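Local coordinates for extracellular matrix-binding protein EbhA (Staphylococcus aureus, PDB 2DGJ) that probably helps tether the bacterium to host extracellular matrix, as a rod-like piece of a giant cell wall-associated adhesin built from helical bundles, at residues Ala15-Thr19 with Gln20-Asp24; Glu201-Arg204 with Asn205-Ser209; Gln236-Val239 with Gly240-Val244. All coordinates share one frame; numbering follows the deposited sequence.

Interaction 1 of 3, residues Ala15-Thr19 with Gln20-Asp24; sequences ATKQT and QKYRD
Lys17 and Tyr22 make the main side-chain contact, a CH-pi interaction. The methylene CG of Lys17 sits over one face of the phenol ring, 3.8 Å from the centroid of the Tyr22 ring, and the two side chains run side by side in the same direction. Tyr22 CG is anti to its own nitrogen (chi1 170°), which swings the ring back beside Lys17. The extended lysine suits this place because its aliphatic part lies along one face of the ring, CG offset toward the rim, while NZ goes on to a salt bridge with Asp34.

The hydrogen bonds centre on Thr19, the N-cap of helix 20-23. Thr19 O accepts from Arg23 N at 3.0 Å, nearly straight at 165°. The hydroxyl is used twice: Thr19 OG1 donates to Thr16 O at 2.5 Å, and accepts a weak capping bond from Tyr22 N at 3.5 Å. A threonine thus links the last turn of one helix to the first turn of the next. Across the length of the short helix, Gln20 NE2 donates to Asp24 OD2 at 2.7 Å, at the anti lone pair of that oxygen.

Thr19 thus forms a classic N-cap, here where helix 13-18 gives way to helix 20-23 within a FIVAR domain.

Interaction 2 of 3, residues Glu201-Arg204 with Asn205-Ser209; sequences ENLR and NAKTS
Water 1 is gripped by two cationic side chains one turn apart: it accepts from Lys207 NZ at 2.6 Å and from Arg204 NH1 at 2.7 Å. Both residues belong to helix 199-215 of a GA module, a small three-helix bundle, and the contact follows the i to i+3 and i to i+4 spacing of that helix. The lysine nitrogen also donates to the backbone oxygens of Glu233 and Ala235, at the end of helix 222-234 and just past it. Those carbonyls and the water probably ease the closeness of two like charges, whose nearest atoms, Arg204 NH2 and Lys207 NZ, are 4.1 Å apart.

The arginine curls round toward the lysine because its chain bends twice, at chi2 (92°) and chi3 (-99°). Its NH2 then meets the methylene Lys207 CD at 3.5 Å. The lysine stays extended, and its other flank rests on a neighbour one turn back, with Leu203 CD1 3.7 Å from Lys207 CE. A long aliphatic chain with a polar end suits this place: its carbons pack on Leu203 and Val241, while its amine reaches across to helix 222-234.

Beneath the side chains, regular bonds carry the helix, among them Lys207 N to Leu203 O and Asn205 N to Glu201 O. Asn205 sits on an exposed side, and its ND2 donates to Thr48 of the second subunit. The methyl CB of Ala206 lies 3.0 Å from Asn202 O, the oxygen that accepts from Ala206 N.

Interaction 3 of 3, residues Gln236-Val239 with Gly240-Val244; sequences QNVV and GVNGV
Asn237 meets Gly240 where helix 238-250, the last helix of the GA module's three-helix bundle, begins. It is the N-cap: OD1 accepts from Gly240 N in a weak, long bond of 3.4 Å, bent at 131°. The side chain can do this because CG stands between the backbone nitrogen and the carbonyl carbon (chi1 66°), which turns the amide over the first turn. Asparagine suits the place, since its short side chain carries an acceptor to an amide at the start of the helix. Glycine suits position 240, since a CB there would come too close to Asn237 OD1. The backbone oxygen of Asn237 also takes part, receiving Val241 N at 3.1 Å. Val241, one turn on from Asn237, faces the bundle interior, packing against Leu203, Lys207 and Ala210 of helix 199-215 and against Val232 of helix 222-234; a compact branched residue fills that site well.

Val238 follows as the first helical residue, and its own N-H is held by Asp150. Its carbonyl oxygen accepts from Asn242 N at 2.9 Å in an almost straight bond (171°). The side chains of Val238 and Asn242 lie alongside each other, pointing the same way, and Val238 CG1 touches Asn242 OD1 at 3.4 Å.

Val239 continues the helical pattern, its carbonyl oxygen accepting from Gly243 N at 2.9 Å.

In the fold
Interactions 2 and 3 belong to one GA module and lie side by side, their centres about 10 Å apart. They meet where helix 199-215 packs on the start of helix 238-250: Leu203 CD1 lies 3.5 Å from Asn237 C, and Lys207 CG lies 3.7 Å from Val241 CG2. Asp150 is common to both, its backbone oxygen accepting from Asn202 ND2 and its carboxylate from Val238 N. Interaction 1 belongs to a FIVAR domain on the opposite side of the chain's centre. Its centre is about 72 Å from that of interaction 2 and 76 Å from that of interaction 3, separations in keeping with a rod of successive helical bundles.

Interaction 1 of 3, residues Ala15-Thr19 with Gln20-Asp24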
ATOM      1  N   ALA A  15       7.242  24.231  -7.143  1.00 19.60           N
ATOM      2  CA  ALA A  15       6.887  24.373  -5.735  1.00 19.40           C
ATOM      3  C   ALA A  15       5.533  23.724  -5.460  1.00 19.24           C
ATOM      4  O   ALA A  15       5.379  22.952  -4.513  1.00 19.25           O
ATOM      5  CB  ALA A  15       6.857  25.856  -5.341  1.00 19.23           C
ATOM      6  N   THR A  16       4.555  24.033  -6.302  1.00 19.11           N
ATOM      7  CA  THR A  16       3.217  23.480  -6.151  1.00 19.05           C
ATOM      8  C   THR A  16       3.259  21.961  -6.224  1.00 18.97           C
ATOM      9  O   THR A  16       2.529  21.277  -5.511  1.00 18.90           O
ATOM     10  CB  THR A  16       2.260  24.008  -7.250  1.00 18.93           C
ATOM     11  OG1 THR A  16       2.142  25.432  -7.139  1.00 18.98           O
ATOM     12  CG2 THR A  16       0.878  23.381  -7.104  1.00 18.88           C
ATOM     13  N   LYS A  17       4.124  21.439  -7.087  1.00 18.98           N
ATOM     14  CA  LYS A  17       4.247  19.999  -7.257  1.00 19.06           C
ATOM     15  C   LYS A  17       4.942  19.303  -6.100  1.00 19.05           C
ATOM     16  O   LYS A  17       4.863  18.081  -5.976  1.00 19.06           O
ATOM     17  CB  LYS A  17       4.978  19.674  -8.563  1.00 19.16           C
ATOM     18  CG  LYS A  17       4.126  19.874  -9.807  1.00 19.40           C
ATOM     19  CD  LYS A  17       4.873  19.453 -11.062  1.00 19.55           C
ATOM     20  CE  LYS A  17       3.963  19.467 -12.282  1.00 19.59           C
ATOM     21  NZ  LYS A  17       4.686  19.025 -13.507  1.00 19.58           N
ATOM     22  N   GLN A  18       5.619  20.072  -5.257  1.00 19.11           N
ATOM     23  CA  GLN A  18       6.315  19.502  -4.108  1.00 19.05           C
ATOM     24  C   GLN A  18       5.364  19.389  -2.926  1.00 18.80           C
ATOM     25  O   GLN A  18       5.629  18.658  -1.965  1.00 18.81           O
ATOM     26  CB  GLN A  18       7.506  20.381  -3.709  1.00 19.32           C
ATOM     27  CG  GLN A  18       8.719  20.295  -4.628  1.00 20.03           C
ATOM     28  CD  GLN A  18       9.380  18.930  -4.600  1.00 20.47           C
ATOM     29  OE1 GLN A  18       8.823  17.947  -5.089  1.00 20.82           O
ATOM     30  NE2 GLN A  18      10.575  18.864  -4.015  1.00 20.69           N
ATOM     31  N   THR A  19       4.249  20.111  -3.001  1.00 18.48           N
ATOM     32  CA  THR A  19       3.274  20.111  -1.919  1.00 18.16           C
ATOM     33  C   THR A  19       2.407  18.861  -1.866  1.00 18.01           C
ATOM     34  O   THR A  19       2.185  18.194  -2.878  1.00 18.02           O
ATOM     35  CB  THR A  19       2.335  21.333  -2.005  1.00 18.13           C
ATOM     36  OG1 THR A  19       1.540  21.245  -3.195  1.00 17.98           O
ATOM     37  CG2 THR A  19       3.143  22.628  -2.012  1.00 18.00           C
ATOM     38  N   GLN A  20       1.917  18.568  -0.665  1.00 17.82           N
ATOM     39  CA  GLN A  20       1.053  17.426  -0.410  1.00 17.49           C
ATOM     40  C   GLN A  20      -0.304  17.668  -1.080  1.00 17.50           C
ATOM     41  O   GLN A  20      -0.984  16.725  -1.497  1.00 17.44           O
ATOM     42  CB  GLN A  20       0.889  17.258   1.103  1.00 17.21           C
ATOM     43  CG  GLN A  20       0.078  16.045   1.555  1.00 16.94           C
ATOM     44  CD  GLN A  20      -1.398  16.219   1.327  1.00 16.71           C
ATOM     45  OE1 GLN A  20      -1.926  17.324   1.464  1.00 16.60           O
ATOM     46  NE2 GLN A  20      -2.084  15.128   0.992  1.00 16.63           N
ATOM     47  N   LYS A  21      -0.686  18.940  -1.184  1.00 17.36           N
ATOM     48  CA  LYS A  21      -1.957  19.303  -1.801  1.00 17.34           C
ATOM     49  C   LYS A  21      -2.004  18.780  -3.235  1.00 17.22           C
ATOM     50  O   LYS A  21      -3.044  18.324  -3.709  1.00 17.17           O
ATOM     51  CB  LYS A  21      -2.133  20.826  -1.783  1.00 17.40           C
ATOM     52  CG  LYS A  21      -3.467  21.313  -2.329  1.00 17.62           C
ATOM     53  CD  LYS A  21      -3.660  22.806  -2.089  1.00 17.99           C
ATOM     54  CE  LYS A  21      -4.989  23.305  -2.649  1.00 18.31           C
ATOM     55  NZ  LYS A  21      -6.165  22.623  -2.040  1.00 18.51           N
ATOM     56  N   TYR A  22      -0.867  18.847  -3.916  1.00 17.06           N
ATOM     57  CA  TYR A  22      -0.759  18.378  -5.292  1.00 17.12           C
ATOM     58  C   TYR A  22      -0.528  16.870  -5.291  1.00 17.15           C
ATOM     59  O   TYR A  22      -1.293  16.107  -5.889  1.00 17.05           O
ATOM     60  CB  TYR A  22       0.419  19.068  -5.989  1.00 17.07           C
ATOM     61  CG  TYR A  22       0.761  18.475  -7.343  1.00 17.10           C
ATOM     62  CD1 TYR A  22       0.013  18.788  -8.478  1.00 17.04           C
ATOM     63  CD2 TYR A  22       1.821  17.576  -7.481  1.00 16.99           C
ATOM     64  CE1 TYR A  22       0.312  18.223  -9.717  1.00 17.07           C
ATOM     65  CE2 TYR A  22       2.123  17.003  -8.712  1.00 17.09           C
ATOM     66  CZ  TYR A  22       1.369  17.330  -9.828  1.00 17.14           C
ATOM     67  OH  TYR A  22       1.668  16.768 -11.052  1.00 17.15           O
ATOM     68  N   ARG A  23       0.539  16.463  -4.611  1.00 17.31           N
ATOM     69  CA  ARG A  23       0.948  15.068  -4.487  1.00 17.40           C
ATOM     70  C   ARG A  23      -0.204  14.072  -4.365  1.00 17.21           C
ATOM     71  O   ARG A  23      -0.365  13.196  -5.215  1.00 17.00           O
ATOM     72  CB  ARG A  23       1.852  14.915  -3.269  1.00 17.97           C
ATOM     73  CG  ARG A  23       3.215  14.311  -3.544  1.00 18.71           C
ATOM     74  CD  ARG A  23       4.202  15.343  -4.045  1.00 19.33           C
ATOM     75  NE  ARG A  23       5.561  15.010  -3.630  1.00 20.16           N
ATOM     76  CZ  ARG A  23       6.182  13.864  -3.910  1.00 20.53           C
ATOM     77  NH1 ARG A  23       5.578  12.918  -4.624  1.00 20.61           N
ATOM     78  NH2 ARG A  23       7.418  13.666  -3.470  1.00 20.79           N
ATOM     79  N   ASP A  24      -0.994  14.205  -3.301  1.00 17.04           N
ATOM     80  CA  ASP A  24      -2.117  13.300  -3.053  1.00 16.97           C
ATOM     81  C   ASP A  24      -3.434  13.663  -3.720  1.00 17.04           C
ATOM     82  O   ASP A  24      -4.449  13.008  -3.479  1.00 17.06           O
ATOM     83  CB  ASP A  24      -2.339  13.137  -1.548  1.00 16.91           C
ATOM     84  CG  ASP A  24      -1.182  12.451  -0.862  1.00 16.95           C
ATOM     85  OD1 ASP A  24      -0.719  11.428  -1.402  1.00 16.88           O
ATOM     86  OD2 ASP A  24      -0.737  12.921   0.207  1.00 17.03           O
TER

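Interaction 2 of 3, residues Glu201-Arg204 with Asn205-Ser209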
ATOM      1  N   GLU A 201       6.541 -35.253  32.112  1.00 17.36           N
ATOM      2  CA  GLU A 201       7.730 -36.083  31.957  1.00 17.53           C
ATOM      3  C   GLU A 201       8.398 -36.418  33.286  1.00 17.52           C
ATOM      4  O   GLU A 201       8.899 -37.519  33.465  1.00 17.70           O
ATOM      5  CB  GLU A 201       8.744 -35.408  31.032  1.00 17.69           C
ATOM      6  CG  GLU A 201       8.301 -35.350  29.583  1.00 18.03           C
ATOM      7  CD  GLU A 201       7.654 -34.028  29.208  1.00 18.27           C
ATOM      8  OE1 GLU A 201       6.898 -33.465  30.029  1.00 18.59           O
ATOM      9  OE2 GLU A 201       7.897 -33.556  28.078  1.00 18.27           O
ATOM     10  N   ASN A 202       8.418 -35.471  34.216  1.00 17.50           N
ATOM     11  CA  ASN A 202       9.025 -35.729  35.521  1.00 17.54           C
ATOM     12  C   ASN A 202       8.281 -36.841  36.266  1.00 17.69           C
ATOM     13  O   ASN A 202       8.887 -37.625  36.998  1.00 17.74           O
ATOM     14  CB  ASN A 202       9.032 -34.460  36.375  1.00 17.39           C
ATOM     15  CG  ASN A 202      10.097 -33.475  35.947  1.00 17.37           C
ATOM     16  OD1 ASN A 202      11.087 -33.847  35.313  1.00 17.29           O
ATOM     17  ND2 ASN A 202       9.910 -32.209  36.308  1.00 17.08           N
ATOM     18  N   LEU A 203       6.965 -36.901  36.079  1.00 17.76           N
ATOM     19  CA  LEU A 203       6.142 -37.914  36.738  1.00 17.92           C
ATOM     20  C   LEU A 203       6.408 -39.302  36.166  1.00 18.08           C
ATOM     21  O   LEU A 203       6.468 -40.286  36.903  1.00 17.91           O
ATOM     22  CB  LEU A 203       4.658 -37.570  36.590  1.00 17.86           C
ATOM     23  CG  LEU A 203       3.684 -38.603  37.166  1.00 17.83           C
ATOM     24  CD1 LEU A 203       3.942 -38.784  38.657  1.00 17.71           C
ATOM     25  CD2 LEU A 203       2.253 -38.145  36.909  1.00 17.84           C
ATOM     26  N   ARG A 204       6.558 -39.379  34.849  1.00 18.38           N
ATOM     27  CA  ARG A 204       6.827 -40.654  34.189  1.00 18.82           C
ATOM     28  C   ARG A 204       8.176 -41.200  34.670  1.00 18.79           C
ATOM     29  O   ARG A 204       8.293 -42.377  35.008  1.00 18.82           O
ATOM     30  CB  ARG A 204       6.851 -40.464  32.671  1.00 19.20           C
ATOM     31  CG  ARG A 204       6.733 -41.750  31.871  1.00 19.89           C
ATOM     32  CD  ARG A 204       5.281 -42.087  31.513  1.00 20.45           C
ATOM     33  NE  ARG A 204       4.667 -43.069  32.403  1.00 20.98           N
ATOM     34  CZ  ARG A 204       3.869 -42.777  33.428  1.00 21.18           C
ATOM     35  NH1 ARG A 204       3.563 -41.514  33.704  1.00 21.35           N
ATOM     36  NH2 ARG A 204       3.360 -43.753  34.167  1.00 21.26           N
ATOM     37  N   ASN A 205       9.190 -40.341  34.700  1.00 18.81           N
ATOM     38  CA  ASN A 205      10.520 -40.743  35.159  1.00 18.87           C
ATOM     39  C   ASN A 205      10.486 -41.048  36.654  1.00 18.71           C
ATOM     40  O   ASN A 205      11.145 -41.973  37.133  1.00 18.81           O
ATOM     41  CB  ASN A 205      11.541 -39.629  34.887  1.00 19.06           C
ATOM     42  CG  ASN A 205      11.801 -39.424  33.405  1.00 19.46           C
ATOM     43  OD1 ASN A 205      12.122 -40.370  32.687  1.00 19.65           O
ATOM     44  ND2 ASN A 205      11.670 -38.184  32.942  1.00 19.61           N
ATOM     45  N   ALA A 206       9.704 -40.270  37.390  1.00 18.50           N
ATOM     46  CA  ALA A 206       9.583 -40.460  38.828  1.00 18.37           C
ATOM     47  C   ALA A 206       9.025 -41.841  39.141  1.00 18.30           C
ATOM     48  O   ALA A 206       9.531 -42.541  40.011  1.00 18.40           O
ATOM     49  CB  ALA A 206       8.678 -39.400  39.413  1.00 18.19           C
ATOM     50  N   LYS A 207       7.978 -42.222  38.420  1.00 18.27           N
ATOM     51  CA  LYS A 207       7.345 -43.521  38.623  1.00 18.31           C
ATOM     52  C   LYS A 207       8.270 -44.667  38.239  1.00 18.41           C
ATOM     53  O   LYS A 207       8.242 -45.735  38.852  1.00 18.47           O
ATOM     54  CB  LYS A 207       6.051 -43.621  37.805  1.00 18.18           C
ATOM     55  CG  LYS A 207       4.960 -42.651  38.221  1.00 18.20           C
ATOM     56  CD  LYS A 207       3.648 -42.963  37.514  1.00 18.30           C
ATOM     57  CE  LYS A 207       2.523 -42.092  38.034  1.00 18.24           C
ATOM     58  NZ  LYS A 207       1.219 -42.533  37.484  1.00 18.31           N
ATOM     59  N   THR A 208       9.089 -44.445  37.218  1.00 18.48           N
ATOM     60  CA  THR A 208      10.008 -45.471  36.753  1.00 18.56           C
ATOM     61  C   THR A 208      11.125 -45.752  37.757  1.00 18.67           C
ATOM     62  O   THR A 208      11.389 -46.909  38.092  1.00 18.57           O
ATOM     63  CB  THR A 208      10.638 -45.079  35.391  1.00 18.61           C
ATOM     64  OG1 THR A 208       9.615 -45.011  34.390  1.00 18.63           O
ATOM     65  CG2 THR A 208      11.688 -46.098  34.967  1.00 18.57           C
ATOM     66  N   SER A 209      11.773 -44.695  38.244  1.00 18.78           N
ATOM     67  CA  SER A 209      12.869 -44.861  39.188  1.00 18.92           C
ATOM     68  C   SER A 209      12.368 -45.368  40.527  1.00 18.81           C
ATOM     69  O   SER A 209      13.045 -46.152  41.192  1.00 18.67           O
ATOM     70  CB  SER A 209      13.620 -43.544  39.389  1.00 19.16           C
ATOM     71  OG  SER A 209      12.887 -42.657  40.213  1.00 19.85           O
TER
HETATM   72  O   HOH W   1       1.344 -41.261  35.186  1.00 41.50           O

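Interaction 3 of 3, residues Gln236-Val239 with Gly240-Val244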
ATOM      1  N   GLN A 236      -0.713 -39.586  41.265  1.00 22.16           N
ATOM      2  CA  GLN A 236      -0.998 -38.562  40.261  1.00 21.80           C
ATOM      3  C   GLN A 236       0.073 -37.497  40.092  1.00 21.36           C
ATOM      4  O   GLN A 236       0.059 -36.759  39.108  1.00 21.28           O
ATOM      5  CB  GLN A 236      -2.336 -37.885  40.564  1.00 22.04           C
ATOM      6  CG  GLN A 236      -3.543 -38.721  40.173  1.00 22.56           C
ATOM      7  CD  GLN A 236      -4.858 -38.048  40.520  1.00 22.92           C
ATOM      8  OE1 GLN A 236      -5.268 -38.020  41.683  1.00 23.02           O
ATOM      9  NE2 GLN A 236      -5.520 -37.491  39.513  1.00 23.05           N
ATOM     10  N   ASN A 237       0.990 -37.397  41.050  1.00 20.83           N
ATOM     11  CA  ASN A 237       2.064 -36.417  40.953  1.00 20.42           C
ATOM     12  C   ASN A 237       3.351 -36.937  41.585  1.00 19.96           C
ATOM     13  O   ASN A 237       3.344 -37.955  42.271  1.00 19.87           O
ATOM     14  CB  ASN A 237       1.637 -35.095  41.597  1.00 20.68           C
ATOM     15  CG  ASN A 237       1.434 -35.205  43.087  1.00 20.93           C
ATOM     16  OD1 ASN A 237       0.996 -36.239  43.599  1.00 21.11           O
ATOM     17  ND2 ASN A 237       1.731 -34.122  43.796  1.00 21.19           N
ATOM     18  N   VAL A 238       4.454 -36.236  41.345  1.00 19.48           N
ATOM     19  CA  VAL A 238       5.757 -36.639  41.862  1.00 19.10           C
ATOM     20  C   VAL A 238       5.818 -36.910  43.365  1.00 18.92           C
ATOM     21  O   VAL A 238       6.225 -37.999  43.783  1.00 18.85           O
ATOM     22  CB  VAL A 238       6.841 -35.589  41.494  1.00 19.04           C
ATOM     23  CG1 VAL A 238       8.183 -35.963  42.120  1.00 18.94           C
ATOM     24  CG2 VAL A 238       6.990 -35.515  39.994  1.00 18.83           C
ATOM     25  N   VAL A 239       5.424 -35.932  44.178  1.00 18.72           N
ATOM     26  CA  VAL A 239       5.480 -36.113  45.625  1.00 18.58           C
ATOM     27  C   VAL A 239       4.665 -37.330  46.042  1.00 18.51           C
ATOM     28  O   VAL A 239       5.012 -38.025  47.005  1.00 18.35           O
ATOM     29  CB  VAL A 239       4.957 -34.873  46.384  1.00 18.52           C
ATOM     30  CG1 VAL A 239       5.735 -33.631  45.958  1.00 18.51           C
ATOM     31  CG2 VAL A 239       3.481 -34.691  46.125  1.00 18.52           C
ATOM     32  N   GLY A 240       3.581 -37.587  45.315  1.00 18.47           N
ATOM     33  CA  GLY A 240       2.748 -38.729  45.630  1.00 18.43           C
ATOM     34  C   GLY A 240       3.543 -40.003  45.424  1.00 18.48           C
ATOM     35  O   GLY A 240       3.466 -40.933  46.228  1.00 18.24           O
ATOM     36  N   VAL A 241       4.313 -40.036  44.339  1.00 18.70           N
ATOM     37  CA  VAL A 241       5.145 -41.187  44.008  1.00 18.99           C
ATOM     38  C   VAL A 241       6.221 -41.383  45.069  1.00 19.33           C
ATOM     39  O   VAL A 241       6.389 -42.472  45.608  1.00 19.23           O
ATOM     40  CB  VAL A 241       5.837 -40.991  42.641  1.00 18.89           C
ATOM     41  CG1 VAL A 241       6.901 -42.058  42.433  1.00 18.88           C
ATOM     42  CG2 VAL A 241       4.809 -41.058  41.526  1.00 18.81           C
ATOM     43  N   ASN A 242       6.947 -40.312  45.361  1.00 19.85           N
ATOM     44  CA  ASN A 242       8.021 -40.338  46.349  1.00 20.36           C
ATOM     45  C   ASN A 242       7.546 -40.665  47.761  1.00 20.63           C
ATOM     46  O   ASN A 242       8.317 -41.160  48.583  1.00 20.79           O
ATOM     47  CB  ASN A 242       8.747 -38.993  46.334  1.00 20.49           C
ATOM     48  CG  ASN A 242       9.514 -38.766  45.048  1.00 20.67           C
ATOM     49  OD1 ASN A 242       9.744 -37.626  44.640  1.00 20.94           O
ATOM     50  ND2 ASN A 242       9.926 -39.856  44.407  1.00 20.61           N
ATOM     51  N   GLY A 243       6.280 -40.388  48.046  1.00 20.93           N
ATOM     52  CA  GLY A 243       5.745 -40.686  49.361  1.00 21.34           C
ATOM     53  C   GLY A 243       5.650 -42.192  49.520  1.00 21.68           C
ATOM     54  O   GLY A 243       5.914 -42.737  50.593  1.00 21.70           O
ATOM     55  N   VAL A 244       5.268 -42.860  48.438  1.00 22.04           N
ATOM     56  CA  VAL A 244       5.142 -44.312  48.425  1.00 22.43           C
ATOM     57  C   VAL A 244       6.527 -44.939  48.527  1.00 22.79           C
ATOM     58  O   VAL A 244       6.732 -45.885  49.287  1.00 22.77           O
ATOM     59  CB  VAL A 244       4.476 -44.805  47.128  1.00 22.37           C
ATOM     60  CG1 VAL A 244       4.427 -46.332  47.104  1.00 22.18           C
ATOM     61  CG2 VAL A 244       3.081 -44.215  47.015  1.00 22.33           C
TER